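Local coordinates for D-glucosaminate-6-phosphate ammonia lyase (Salmonella typhimurium, PDB 7LCE), which belongs to the PLP-dependent aminotransferase-like superfamily and carries its pyridoxal phosphate as a covalent adduct on a lysine, at residues 64-70 with 221-227. Sequence-based numbering, arbitrary orientation.
Sequences AEDSYIT and GFITGRK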
ATOM      1  N   ALA A  64      12.704 -16.781  43.903  1.00 83.43           N
ATOM      2  CA  ALA A  64      13.206 -16.361  42.606  1.00 70.88           C
ATOM      3  C   ALA A  64      14.470 -15.521  42.772  1.00 69.71           C
ATOM      4  O   ALA A  64      14.888 -15.189  43.883  1.00 85.74           O
ATOM      5  CB  ALA A  64      12.136 -15.584  41.842  1.00 73.82           C
ATOM      6  N   GLU A  65      15.081 -15.160  41.644  1.00 66.58           N
ATOM      7  CA  GLU A  65      16.320 -14.393  41.695  1.00 68.62           C
ATOM      8  C   GLU A  65      16.061 -12.948  42.106  1.00 79.34           C
ATOM      9  O   GLU A  65      16.784 -12.398  42.945  1.00 87.47           O
ATOM     10  CB  GLU A  65      17.028 -14.464  40.343  1.00 77.88           C
ATOM     11  CG  GLU A  65      17.308 -15.887  39.884  1.00 66.08           C
ATOM     12  CD  GLU A  65      17.931 -15.949  38.504  1.00 82.17           C
ATOM     13  OE1 GLU A  65      17.846 -14.942  37.768  1.00 87.78           O
ATOM     14  OE2 GLU A  65      18.489 -17.010  38.148  1.00 79.86           O
ATOM     15  N   ASP A  66      15.039 -12.317  41.531  1.00 67.30           N
ATOM     16  CA  ASP A  66      14.714 -10.933  41.847  1.00 66.70           C
ATOM     17  C   ASP A  66      13.203 -10.749  41.752  1.00 72.35           C
ATOM     18  O   ASP A  66      12.474 -11.640  41.307  1.00 63.79           O
ATOM     19  CB  ASP A  66      15.457  -9.959  40.922  1.00 68.84           C
ATOM     20  CG  ASP A  66      15.590  -8.564  41.519  1.00 83.21           C
ATOM     21  OD1 ASP A  66      15.062  -8.331  42.628  1.00 82.30           O
ATOM     22  OD2 ASP A  66      16.233  -7.701  40.882  1.00 76.09           O
ATOM     23  N   SER A  67      12.739  -9.578  42.183  1.00 70.81           N
ATOM     24  CA  SER A  67      11.318  -9.263  42.172  1.00 63.53           C
ATOM     25  C   SER A  67      11.135  -7.766  41.970  1.00 55.52           C
ATOM     26  O   SER A  67      12.050  -6.971  42.202  1.00 78.29           O
ATOM     27  CB  SER A  67      10.624  -9.713  43.465  1.00 70.53           C
ATOM     28  OG  SER A  67      10.685 -11.120  43.625  1.00 67.03           O
ATOM     29  N   TYR A  68       9.937  -7.391  41.530  1.00 55.83           N
ATOM     30  CA  TYR A  68       9.592  -5.994  41.301  1.00 51.64           C
ATOM     31  C   TYR A  68       8.150  -5.775  41.727  1.00 58.75           C
ATOM     32  O   TYR A  68       7.258  -6.506  41.289  1.00 66.52           O
ATOM     33  CB  TYR A  68       9.780  -5.609  39.829  1.00 53.44           C
ATOM     34  CG  TYR A  68       9.380  -4.187  39.500  1.00 56.22           C
ATOM     35  CD1 TYR A  68      10.110  -3.109  39.984  1.00 62.20           C
ATOM     36  CD2 TYR A  68       8.282  -3.922  38.694  1.00 59.25           C
ATOM     37  CE1 TYR A  68       9.750  -1.809  39.684  1.00 49.90           C
ATOM     38  CE2 TYR A  68       7.915  -2.623  38.388  1.00 63.63           C
ATOM     39  CZ  TYR A  68       8.653  -1.570  38.886  1.00 61.87           C
ATOM     40  OH  TYR A  68       8.294  -0.274  38.583  1.00 56.50           O
ATOM     41  N   ILE A  69       7.925  -4.764  42.568  1.00 53.70           N
ATOM     42  CA  ILE A  69       6.605  -4.484  43.122  1.00 58.87           C
ATOM     43  C   ILE A  69       5.852  -3.544  42.191  1.00 62.99           C
ATOM     44  O   ILE A  69       6.417  -2.572  41.673  1.00 62.61           O
ATOM     45  CB  ILE A  69       6.717  -3.889  44.539  1.00 51.89           C
ATOM     46  CG1 ILE A  69       7.352  -4.896  45.496  1.00 58.42           C
ATOM     47  CG2 ILE A  69       5.353  -3.461  45.056  1.00 54.62           C
ATOM     48  CD1 ILE A  69       7.340  -4.446  46.943  1.00 60.54           C
ATOM     49  N   THR A  70       4.575  -3.838  41.976  1.00 57.80           N
ATOM     50  CA  THR A  70       3.688  -3.061  41.124  1.00 60.47           C
ATOM     51  C   THR A  70       2.455  -2.640  41.919  1.00 62.35           C
ATOM     52  O   THR A  70       2.272  -3.022  43.078  1.00 67.41           O
ATOM     53  CB  THR A  70       3.284  -3.864  39.885  1.00 60.88           C
ATOM     54  OG1 THR A  70       2.564  -5.034  40.294  1.00 50.45           O
ATOM     55  CG2 THR A  70       4.509  -4.284  39.091  1.00 58.17           C
ATOM     56  N   GLY A 221       1.002  -5.296  44.022  1.00 58.81           N
ATOM     57  CA  GLY A 221       1.248  -6.522  43.287  1.00 56.21           C
ATOM     58  C   GLY A 221       2.736  -6.610  43.040  1.00 55.20           C
ATOM     59  O   GLY A 221       3.477  -5.651  43.267  1.00 68.72           O
ATOM     60  N   PHE A 222       3.184  -7.777  42.585  1.00 50.30           N
ATOM     61  CA  PHE A 222       4.606  -7.920  42.319  1.00 58.61           C
ATOM     62  C   PHE A 222       4.856  -8.927  41.208  1.00 53.59           C
ATOM     63  O   PHE A 222       4.062  -9.843  40.977  1.00 66.02           O
ATOM     64  CB  PHE A 222       5.372  -8.310  43.591  1.00 61.23           C
ATOM     65  CG  PHE A 222       4.874  -9.564  44.253  1.00 58.84           C
ATOM     66  CD1 PHE A 222       3.815  -9.517  45.145  1.00 59.67           C
ATOM     67  CD2 PHE A 222       5.487 -10.781  44.015  1.00 55.69           C
ATOM     68  CE1 PHE A 222       3.361 -10.664  45.770  1.00 57.88           C
ATOM     69  CE2 PHE A 222       5.038 -11.932  44.639  1.00 61.99           C
ATOM     70  CZ  PHE A 222       3.975 -11.873  45.517  1.00 49.70           C
ATOM     71  N   ILE A 223       5.970  -8.721  40.509  1.00 51.42           N
ATOM     72  CA  ILE A 223       6.495  -9.650  39.517  1.00 57.72           C
ATOM     73  C   ILE A 223       7.727 -10.313  40.111  1.00 62.81           C
ATOM     74  O   ILE A 223       8.596  -9.631  40.666  1.00 71.82           O
ATOM     75  CB  ILE A 223       6.845  -8.934  38.202  1.00 49.17           C
ATOM     76  CG1 ILE A 223       5.661  -8.091  37.720  1.00 57.25           C
ATOM     77  CG2 ILE A 223       7.282  -9.943  37.154  1.00 49.14           C
ATOM     78  CD1 ILE A 223       5.977  -7.224  36.522  1.00 58.54           C
ATOM     79  N   THR A 224       7.807 -11.635  39.992  1.00 61.04           N
ATOM     80  CA  THR A 224       8.926 -12.397  40.528  1.00 58.60           C
ATOM     81  C   THR A 224       9.436 -13.367  39.470  1.00 60.45           C
ATOM     82  O   THR A 224       8.650 -13.933  38.704  1.00 76.82           O
ATOM     83  CB  THR A 224       8.514 -13.148  41.810  1.00 64.63           C
ATOM     84  OG1 THR A 224       9.647 -13.819  42.369  1.00 63.61           O
ATOM     85  CG2 THR A 224       7.409 -14.159  41.527  1.00 64.43           C
ATOM     86  N   GLY A 225      10.752 -13.542  39.415  1.00 59.09           N
ATOM     87  CA  GLY A 225      11.324 -14.412  38.398  1.00 61.29           C
ATOM     88  C   GLY A 225      12.822 -14.232  38.262  1.00 67.45           C
ATOM     89  O   GLY A 225      13.516 -13.912  39.234  1.00 75.11           O
ATOM     90  N   ARG A 226      13.313 -14.448  37.042  1.00 59.11           N
ATOM     91  CA  ARG A 226      14.744 -14.374  36.792  0.52 67.94           C
ATOM     92  C   ARG A 226      15.212 -12.924  36.771  1.00 63.94           C
ATOM     93  O   ARG A 226      14.491 -12.023  36.334  1.00 75.99           O
ATOM     94  CB  ARG A 226      15.097 -15.069  35.477  0.52 70.69           C
ATOM     95  CG  ARG A 226      14.674 -16.529  35.443  0.52 78.26           C
ATOM     96  CD  ARG A 226      15.459 -17.326  34.417  0.52 88.62           C
ATOM     97  NE  ARG A 226      15.161 -18.751  34.502  0.52 81.66           N
ATOM     98  CZ  ARG A 226      15.702 -19.575  35.388  0.52 80.61           C
ATOM     99  NH1 ARG A 226      16.572 -19.147  36.289  0.52 68.50           N
ATOM    100  NH2 ARG A 226      15.361 -20.861  35.371  0.52 89.18           N
ATOM    101  N   LYS A 227      16.439 -12.709  37.253  1.00 79.31           N
ATOM    102  CA  LYS A 227      16.949 -11.352  37.425  1.00 74.87           C
ATOM    103  C   LYS A 227      17.058 -10.600  36.103  1.00 72.74           C
ATOM    104  O   LYS A 227      16.830  -9.386  36.066  1.00 74.90           O
ATOM    105  CB  LYS A 227      18.307 -11.393  38.124  1.00 69.03           C
ATOM    106  CG  LYS A 227      18.748 -10.061  38.709  1.00 74.26           C
ATOM    107  CD  LYS A 227      20.055 -10.198  39.474  1.00 79.65           C
ATOM    108  CE  LYS A 227      20.409  -8.910  40.200  1.00 81.59           C
ATOM    109  NZ  LYS A 227      21.699  -9.028  40.936  1.00105.45           N
TER
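Y68 and I223 pair at the middle of two antiparallel strands, 66-70 and 221-225. These form one margin of the seven-stranded mixed sheet of the PLP-dependent transferase fold. Strand 66-70 is an edge strand of this sheet within the chain, and 221-225 joins it to 206-210. The middle of the pair is buried between helices on both faces. Y68 N donates to I223 O, and I223 N returns a bond to Y68 O at 2.7 Å. S67, I69, F222 and T224 line one face, under helices 47-62 and 248-262. There S67 OG lies 3.2 Å from T224 OG1, and either hydroxyl may donate. S67 OG also bonds S59 OG, and T224 OG1 bonds T62 OG1. F222 CB lies 4.0 Å from I69 CA. With CG between the backbone N and the carbonyl carbon (chi1 56°), its ring leads away and meets Y209. On the other face I223 packs on helix 227-234.

The end with E65, R226 and K227 is exposed to solvent. A classic beta bulge sets E65 and D66 opposite G225. The D66 N bond to G225 O is nearly straight (172°), but that from E65 N is weak. E65 OE2 meets the R226 guanidinium at its edge, in plane, in a 3.4 Å salt bridge to NH1. E65 OE1 takes K227 N at 2.7 Å through its anti lone pair.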